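Local coordinates for putative modification methylase (Thermus thermophilus, PDB 2ZIG), which probably transfers a methyl group from S-adenosylmethionine to the N4 atom of cytosine in DNA, as a methylase of a restriction system, at residues H22-G27 with R268-A273; E223-L228 with L250-R255. All coordinates share one frame; numbering follows the deposited sequence.

Contact 1 (H22-G27 with R268-A273); sequences HRLHVG and RYAQLA
Leu-24 and Val-26 reach from the sheet into the small hollows around Ala-270 and Ala-273 on the helix that covers it. The setting is the Rossmann-like fold of S-adenosylmethionine-dependent methyltransferases: strand 22-26 runs parallel between strands 259-264 and 286-289, and helix 267-280 is the crossover of the beta-alpha-beta unit that joins those two flanking strands, so it lies over the strand between them. Helix and strand run nearly antiparallel, at 168°, with axes 9.2 Å apart. The short alanines let the bulkier strand residues approach the helix backbone. CD1 of Leu-24 is the main bump. It settles between the two methyls that lie one helical turn apart, 3.6 Å from Ala-270 CB and 3.7 Å from Ala-273 CB, while the two CB atoms themselves stand 5.1 Å apart. The converse fit holds at Ala-270, whose CB dips between Leu-24 CD1 and Val-26 CG2, two methyls separated by 5.5 Å. Leu-24 gets there because its CG stands opposite the backbone N (chi1 -161°), which sends the branch out from the strand to the helix. The interface is purely apolar, small and mostly buried, and the interlocking is one of single methyl groups. Around it, Leu-24 also packs on Leu-286 and lies beside Glu-264, a residue of the S-adenosylmethionine site; Ala-273 is near Thr-246, another; Val-26 rests against Val-288. Asp-28 and Ala-29, just beyond Gly-27, bind the same cofactor, so the contact probably backs one wall of that site, which holds no ligand in this chain. Toward the C-terminal end of the strand, Val-26 turns one branch to the helix: its CG2 is 3.6 Å from Ala-270 CB, whereas its CG1 stays 5.1 Å from that methyl.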
ATOM      1  N   HIS B  22      12.753  24.935  19.142  1.00 38.17           N
ATOM      2  CA  HIS B  22      12.534  23.582  18.680  1.00 36.38           C
ATOM      3  C   HIS B  22      12.655  22.727  19.922  1.00 37.66           C
ATOM      4  O   HIS B  22      13.662  22.800  20.628  1.00 37.93           O
ATOM      5  CB  HIS B  22      13.595  23.219  17.652  1.00 34.17           C
ATOM      6  CG  HIS B  22      13.596  24.126  16.462  1.00 34.22           C
ATOM      7  ND1 HIS B  22      14.640  24.982  16.177  1.00 32.26           N
ATOM      8  CD2 HIS B  22      12.658  24.343  15.509  1.00 31.01           C
ATOM      9  CE1 HIS B  22      14.343  25.688  15.099  1.00 30.41           C
ATOM     10  NE2 HIS B  22      13.145  25.321  14.677  1.00 33.00           N
ATOM     11  N   ARG B  23      11.630  21.927  20.196  1.00 37.46           N
ATOM     12  CA  ARG B  23      11.628  21.105  21.399  1.00 39.17           C
ATOM     13  C   ARG B  23      11.464  19.610  21.164  1.00 37.46           C
ATOM     14  O   ARG B  23      10.795  19.181  20.227  1.00 36.54           O
ATOM     15  CB  ARG B  23      10.508  21.583  22.328  1.00 41.70           C
ATOM     16  CG  ARG B  23      10.330  23.093  22.334  1.00 47.58           C
ATOM     17  CD  ARG B  23       9.066  23.501  23.067  1.00 52.53           C
ATOM     18  NE  ARG B  23       9.213  23.448  24.520  1.00 57.35           N
ATOM     19  CZ  ARG B  23       9.926  24.316  25.235  1.00 59.01           C
ATOM     20  NH1 ARG B  23      10.001  24.190  26.554  1.00 60.37           N
ATOM     21  NH2 ARG B  23      10.558  25.315  24.634  1.00 60.33           N
ATOM     22  N   LEU B  24      12.087  18.825  22.031  1.00 35.94           N
ATOM     23  CA  LEU B  24      11.993  17.380  21.962  1.00 34.57           C
ATOM     24  C   LEU B  24      11.641  16.928  23.380  1.00 36.58           C
ATOM     25  O   LEU B  24      12.412  17.149  24.319  1.00 36.34           O
ATOM     26  CB  LEU B  24      13.334  16.772  21.540  1.00 33.14           C
ATOM     27  CG  LEU B  24      13.367  15.342  20.980  1.00 31.30           C
ATOM     28  CD1 LEU B  24      14.746  14.756  21.207  1.00 29.24           C
ATOM     29  CD2 LEU B  24      12.339  14.470  21.640  1.00 31.57           C
ATOM     30  N   HIS B  25      10.471  16.323  23.541  1.00 36.26           N
ATOM     31  CA  HIS B  25      10.046  15.845  24.853  1.00 35.90           C
ATOM     32  C   HIS B  25      10.457  14.397  25.021  1.00 36.18           C
ATOM     33  O   HIS B  25      10.375  13.599  24.081  1.00 36.01           O
ATOM     34  CB  HIS B  25       8.534  15.945  25.005  1.00 36.19           C
ATOM     35  CG  HIS B  25       8.015  17.345  25.000  1.00 36.33           C
ATOM     36  ND1 HIS B  25       7.658  18.009  26.153  1.00 35.79           N
ATOM     37  CD2 HIS B  25       7.784  18.205  23.980  1.00 36.60           C
ATOM     38  CE1 HIS B  25       7.226  19.218  25.844  1.00 37.28           C
ATOM     39  NE2 HIS B  25       7.292  19.363  24.532  1.00 37.49           N
ATOM     40  N   VAL B  26      10.904  14.056  26.220  1.00 36.52           N
ATOM     41  CA  VAL B  26      11.310  12.687  26.493  1.00 36.81           C
ATOM     42  C   VAL B  26      10.225  12.038  27.317  1.00 36.19           C
ATOM     43  O   VAL B  26       9.941  12.476  28.425  1.00 36.89           O
ATOM     44  CB  VAL B  26      12.632  12.632  27.270  1.00 36.53           C
ATOM     45  CG1 VAL B  26      12.983  11.187  27.588  1.00 37.72           C
ATOM     46  CG2 VAL B  26      13.733  13.280  26.456  1.00 35.48           C
ATOM     47  N   GLY B  27       9.610  10.999  26.765  1.00 36.80           N
ATOM     48  CA  GLY B  27       8.551  10.309  27.478  1.00 37.40           C
ATOM     49  C   GLY B  27       7.715   9.401  26.599  1.00 38.69           C
ATOM     50  O   GLY B  27       8.164   8.923  25.554  1.00 38.10           O
ATOM     51  N   ARG B 268      18.421   8.287  25.838  1.00 33.01           N
ATOM     52  CA  ARG B 268      19.717   8.137  25.174  1.00 32.17           C
ATOM     53  C   ARG B 268      19.641   8.743  23.772  1.00 31.29           C
ATOM     54  O   ARG B 268      20.484   9.554  23.386  1.00 29.92           O
ATOM     55  CB  ARG B 268      20.096   6.659  25.066  1.00 33.12           C
ATOM     56  CG  ARG B 268      21.559   6.390  25.379  1.00 38.49           C
ATOM     57  CD  ARG B 268      22.419   6.083  24.168  1.00 39.60           C
ATOM     58  NE  ARG B 268      22.202   4.722  23.686  1.00 40.88           N
ATOM     59  CZ  ARG B 268      22.913   4.145  22.722  1.00 41.03           C
ATOM     60  NH1 ARG B 268      23.903   4.810  22.132  1.00 37.97           N
ATOM     61  NH2 ARG B 268      22.615   2.913  22.331  1.00 40.38           N
ATOM     62  N   TYR B 269      18.612   8.344  23.031  1.00 30.45           N
ATOM     63  CA  TYR B 269      18.381   8.798  21.664  1.00 32.00           C
ATOM     64  C   TYR B 269      18.053  10.281  21.594  1.00 31.59           C
ATOM     65  O   TYR B 269      18.472  10.971  20.669  1.00 30.74           O
ATOM     66  CB  TYR B 269      17.240   7.985  21.043  1.00 33.06           C
ATOM     67  CG  TYR B 269      17.549   6.506  20.900  1.00 34.86           C
ATOM     68  CD1 TYR B 269      16.524   5.568  20.744  1.00 36.14           C
ATOM     69  CD2 TYR B 269      18.866   6.048  20.900  1.00 34.45           C
ATOM     70  CE1 TYR B 269      16.807   4.211  20.591  1.00 36.25           C
ATOM     71  CE2 TYR B 269      19.160   4.696  20.747  1.00 36.49           C
ATOM     72  CZ  TYR B 269      18.128   3.785  20.593  1.00 37.01           C
ATOM     73  OH  TYR B 269      18.429   2.452  20.440  1.00 38.79           O
ATOM     74  N   ALA B 270      17.291  10.771  22.565  1.00 32.67           N
ATOM     75  CA  ALA B 270      16.947  12.187  22.590  1.00 34.22           C
ATOM     76  C   ALA B 270      18.235  12.989  22.721  1.00 34.04           C
ATOM     77  O   ALA B 270      18.362  14.063  22.144  1.00 36.46           O
ATOM     78  CB  ALA B 270      16.009  12.489  23.762  1.00 34.94           C
ATOM     79  N   GLN B 271      19.195  12.458  23.472  1.00 33.19           N
ATOM     80  CA  GLN B 271      20.475  13.142  23.658  1.00 34.67           C
ATOM     81  C   GLN B 271      21.263  13.106  22.356  1.00 33.83           C
ATOM     82  O   GLN B 271      21.998  14.036  22.037  1.00 31.21           O
ATOM     83  CB  GLN B 271      21.299  12.473  24.758  1.00 34.95           C
ATOM     84  CG  GLN B 271      21.793  13.423  25.827  1.00 38.95           C
ATOM     85  CD  GLN B 271      22.497  14.646  25.271  1.00 39.89           C
ATOM     86  OE1 GLN B 271      23.495  14.541  24.555  1.00 43.51           O
ATOM     87  NE2 GLN B 271      21.980  15.815  25.602  1.00 38.08           N
ATOM     88  N   LEU B 272      21.120  12.016  21.614  1.00 34.28           N
ATOM     89  CA  LEU B 272      21.803  11.897  20.338  1.00 33.87           C
ATOM     90  C   LEU B 272      21.142  12.902  19.402  1.00 33.44           C
ATOM     91  O   LEU B 272      21.805  13.569  18.607  1.00 33.98           O
ATOM     92  CB  LEU B 272      21.661  10.475  19.787  1.00 33.54           C
ATOM     93  CG  LEU B 272      22.408   9.379  20.558  1.00 33.24           C
ATOM     94  CD1 LEU B 272      22.138   8.032  19.915  1.00 32.79           C
ATOM     95  CD2 LEU B 272      23.908   9.672  20.564  1.00 31.61           C
ATOM     96  N   ALA B 273      19.826  13.009  19.524  1.00 31.34           N
ATOM     97  CA  ALA B 273      19.045  13.931  18.716  1.00 31.48           C
ATOM     98  C   ALA B 273      19.528  15.365  18.903  1.00 32.33           C
ATOM     99  O   ALA B 273      19.756  16.083  17.928  1.00 31.29           O
ATOM    100  CB  ALA B 273      17.576  13.827  19.093  1.00 32.48           C
TER

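Contact 2 (E223-L228 with L250-R255); sequences ELAERL and LIAAAR
Ala-225 and Glu-226 press against Ala-252 where two helices of the Rossmann-like methyltransferase fold cross at -51°, with Arg-255 closing the outer side. Helices 222-232 and 248-255 are consecutive, linked through strand 238-241, and their axes come within 8.3 Å. Alanines make this possible. The CB atoms of Ala-225 and Ala-252 touch at 3.4 Å, tighter than usual for two carbons, and CB of Ala-252 also lies 3.5 Å from the backbone N of Glu-226. Ala-225 is also near Thr-248, which binds S-adenosylmethionine, so this tight part adjoins the cofactor site. Over the Ala-252 methyl runs the aliphatic part of Glu-226, its CG 3.5 Å from Ala-252 CB, before the extended chain carries the carboxylate outward.

There the packing gives way to a single polar link toward solvent. Arg-255 NE donates to Glu-226 OE2 at 2.7 Å, with an N-H...O angle of 152°, as part of a salt bridge. The acceptor lies at the edge of the guanidinium, close to its plane, and NE meets it nearly in line with the CD-OE2 bond; the carboxylate and guanidinium planes are 39° apart. The same OE2 receives a weak bond from Trp-256 NE1, and Arg-255 NH2 is held by the carbonyl of Glu-280. Were Glu-226 cut back to alanine, Arg-255 NE would probably lose its charged mate, Trp-256 NE1 its weak acceptor, and the Ala-252 methyl its cover. A bend at chi3 swings Arg-255 NE round to the carboxylate; the CD before it lies 3.3 Å from Glu-226 OE2.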
ATOM      1  N   GLU B 223      16.878  13.932   3.702  1.00 23.12           N
ATOM      2  CA  GLU B 223      16.317  14.425   2.457  1.00 26.06           C
ATOM      3  C   GLU B 223      14.853  14.059   2.253  1.00 23.91           C
ATOM      4  O   GLU B 223      14.072  14.858   1.734  1.00 26.48           O
ATOM      5  CB  GLU B 223      17.143  13.937   1.267  1.00 26.97           C
ATOM      6  CG  GLU B 223      16.495  14.264  -0.060  1.00 33.16           C
ATOM      7  CD  GLU B 223      17.432  14.079  -1.232  1.00 39.22           C
ATOM      8  OE1 GLU B 223      18.130  13.039  -1.288  1.00 38.44           O
ATOM      9  OE2 GLU B 223      17.456  14.974  -2.105  1.00 42.56           O
ATOM     10  N   LEU B 224      14.482  12.853   2.649  1.00 22.86           N
ATOM     11  CA  LEU B 224      13.102  12.407   2.510  1.00 22.30           C
ATOM     12  C   LEU B 224      12.215  13.232   3.451  1.00 22.68           C
ATOM     13  O   LEU B 224      11.098  13.610   3.102  1.00 21.78           O
ATOM     14  CB  LEU B 224      13.008  10.917   2.837  1.00 23.04           C
ATOM     15  CG  LEU B 224      11.684  10.173   2.605  1.00 27.15           C
ATOM     16  CD1 LEU B 224      11.943   8.686   2.589  1.00 28.17           C
ATOM     17  CD2 LEU B 224      10.687  10.512   3.693  1.00 27.23           C
ATOM     18  N   ALA B 225      12.716  13.519   4.647  1.00 21.61           N
ATOM     19  CA  ALA B 225      11.935  14.315   5.592  1.00 22.61           C
ATOM     20  C   ALA B 225      11.835  15.766   5.120  1.00 22.50           C
ATOM     21  O   ALA B 225      10.772  16.389   5.207  1.00 18.57           O
ATOM     22  CB  ALA B 225      12.564  14.254   6.985  1.00 23.03           C
ATOM     23  N   GLU B 226      12.938  16.314   4.614  1.00 23.02           N
ATOM     24  CA  GLU B 226      12.916  17.701   4.158  1.00 24.88           C
ATOM     25  C   GLU B 226      11.923  17.890   3.024  1.00 23.18           C
ATOM     26  O   GLU B 226      11.245  18.902   2.949  1.00 23.85           O
ATOM     27  CB  GLU B 226      14.307  18.148   3.713  1.00 24.35           C
ATOM     28  CG  GLU B 226      15.304  18.198   4.843  1.00 29.28           C
ATOM     29  CD  GLU B 226      16.691  18.555   4.371  1.00 33.34           C
ATOM     30  OE1 GLU B 226      17.150  17.942   3.385  1.00 39.98           O
ATOM     31  OE2 GLU B 226      17.329  19.437   4.982  1.00 35.20           O
ATOM     32  N   ARG B 227      11.846  16.908   2.140  1.00 24.24           N
ATOM     33  CA  ARG B 227      10.929  16.968   1.012  1.00 23.55           C
ATOM     34  C   ARG B 227       9.480  17.015   1.520  1.00 23.25           C
ATOM     35  O   ARG B 227       8.669  17.803   1.037  1.00 21.59           O
ATOM     36  CB  ARG B 227      11.169  15.747   0.116  1.00 24.36           C
ATOM     37  CG  ARG B 227      10.519  15.795  -1.248  1.00 28.92           C
ATOM     38  CD  ARG B 227      11.007  14.637  -2.141  1.00 28.80           C
ATOM     39  NE  ARG B 227      12.374  14.826  -2.634  1.00 31.49           N
ATOM     40  CZ  ARG B 227      12.957  14.054  -3.551  1.00 31.36           C
ATOM     41  NH1 ARG B 227      12.301  13.020  -4.081  1.00 27.38           N
ATOM     42  NH2 ARG B 227      14.187  14.335  -3.971  1.00 30.96           N
ATOM     43  N   LEU B 228       9.160  16.192   2.513  1.00 23.00           N
ATOM     44  CA  LEU B 228       7.805  16.158   3.058  1.00 22.32           C
ATOM     45  C   LEU B 228       7.450  17.477   3.749  1.00 22.60           C
ATOM     46  O   LEU B 228       6.363  18.020   3.545  1.00 20.91           O
ATOM     47  CB  LEU B 228       7.660  14.974   4.025  1.00 19.45           C
ATOM     48  CG  LEU B 228       7.758  13.613   3.310  1.00 21.78           C
ATOM     49  CD1 LEU B 228       7.884  12.465   4.326  1.00 15.95           C
ATOM     50  CD2 LEU B 228       6.515  13.426   2.419  1.00 18.41           C
ATOM     51  N   LEU B 250      12.825  16.476  13.087  1.00 22.39           N
ATOM     52  CA  LEU B 250      13.012  17.753  13.775  1.00 22.14           C
ATOM     53  C   LEU B 250      14.055  18.550  12.997  1.00 21.44           C
ATOM     54  O   LEU B 250      13.903  19.740  12.771  1.00 24.18           O
ATOM     55  CB  LEU B 250      13.513  17.509  15.207  1.00 22.77           C
ATOM     56  CG  LEU B 250      12.544  17.151  16.348  1.00 24.70           C
ATOM     57  CD1 LEU B 250      11.233  16.611  15.832  1.00 21.48           C
ATOM     58  CD2 LEU B 250      13.226  16.147  17.263  1.00 26.73           C
ATOM     59  N   ILE B 251      15.122  17.875  12.588  1.00 23.45           N
ATOM     60  CA  ILE B 251      16.198  18.506  11.832  1.00 23.66           C
ATOM     61  C   ILE B 251      15.707  19.028  10.483  1.00 24.70           C
ATOM     62  O   ILE B 251      15.992  20.164  10.118  1.00 24.12           O
ATOM     63  CB  ILE B 251      17.347  17.507  11.624  1.00 24.02           C
ATOM     64  CG1 ILE B 251      17.980  17.192  12.981  1.00 23.26           C
ATOM     65  CG2 ILE B 251      18.371  18.057  10.654  1.00 22.81           C
ATOM     66  CD1 ILE B 251      19.054  16.121  12.919  1.00 25.88           C
ATOM     67  N   ALA B 252      14.964  18.194   9.754  1.00 25.04           N
ATOM     68  CA  ALA B 252      14.419  18.572   8.454  1.00 25.45           C
ATOM     69  C   ALA B 252      13.519  19.789   8.623  1.00 24.42           C
ATOM     70  O   ALA B 252      13.556  20.714   7.825  1.00 26.18           O
ATOM     71  CB  ALA B 252      13.623  17.419   7.855  1.00 19.81           C
ATOM     72  N   ALA B 253      12.712  19.785   9.671  1.00 26.10           N
ATOM     73  CA  ALA B 253      11.804  20.898   9.936  1.00 25.70           C
ATOM     74  C   ALA B 253      12.562  22.204  10.198  1.00 25.84           C
ATOM     75  O   ALA B 253      12.307  23.226   9.560  1.00 27.24           O
ATOM     76  CB  ALA B 253      10.920  20.562  11.127  1.00 27.05           C
ATOM     77  N   ALA B 254      13.506  22.164  11.129  1.00 26.01           N
ATOM     78  CA  ALA B 254      14.275  23.352  11.470  1.00 26.93           C
ATOM     79  C   ALA B 254      15.119  23.894  10.317  1.00 25.99           C
ATOM     80  O   ALA B 254      15.259  25.107  10.161  1.00 24.72           O
ATOM     81  CB  ALA B 254      15.156  23.066  12.667  1.00 24.81           C
ATOM     82  N   ARG B 255      15.685  23.007   9.507  1.00 27.07           N
ATOM     83  CA  ARG B 255      16.510  23.463   8.387  1.00 26.84           C
ATOM     84  C   ARG B 255      15.681  24.234   7.374  1.00 25.75           C
ATOM     85  O   ARG B 255      16.221  25.018   6.602  1.00 27.25           O
ATOM     86  CB  ARG B 255      17.190  22.283   7.694  1.00 28.57           C
ATOM     87  CG  ARG B 255      18.297  21.630   8.502  1.00 28.47           C
ATOM     88  CD  ARG B 255      18.689  20.306   7.870  1.00 32.15           C
ATOM     89  NE  ARG B 255      19.225  20.467   6.524  1.00 33.47           N
ATOM     90  CZ  ARG B 255      20.474  20.840   6.266  1.00 35.19           C
ATOM     91  NH1 ARG B 255      20.897  20.967   5.012  1.00 33.23           N
ATOM     92  NH2 ARG B 255      21.306  21.077   7.270  1.00 36.23           N
TER

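In the fold
Both contacts build on helices that flank the same sheet, and both exploit alanines for close approach. Contact 1 is the strand-to-helix layer: buried, wholly apolar, held by interleaved methyls. Contact 2 joins helix to helix, with a tight alanine core but a charged outer edge, where an exposed arginine meets a glutamate. Their centres are 16 Å apart, yet they touch directly: Leu-250 CD2 packs on Leu-24 CG at 3.8 Å, and Ala-254 CB lies 3.6 Å from His-22 NE2. Helix 248-255 thus faces helix 222-232 with one side and strand 22-26 with another, while Ile-251 and Ala-254 also meet helix 267-280.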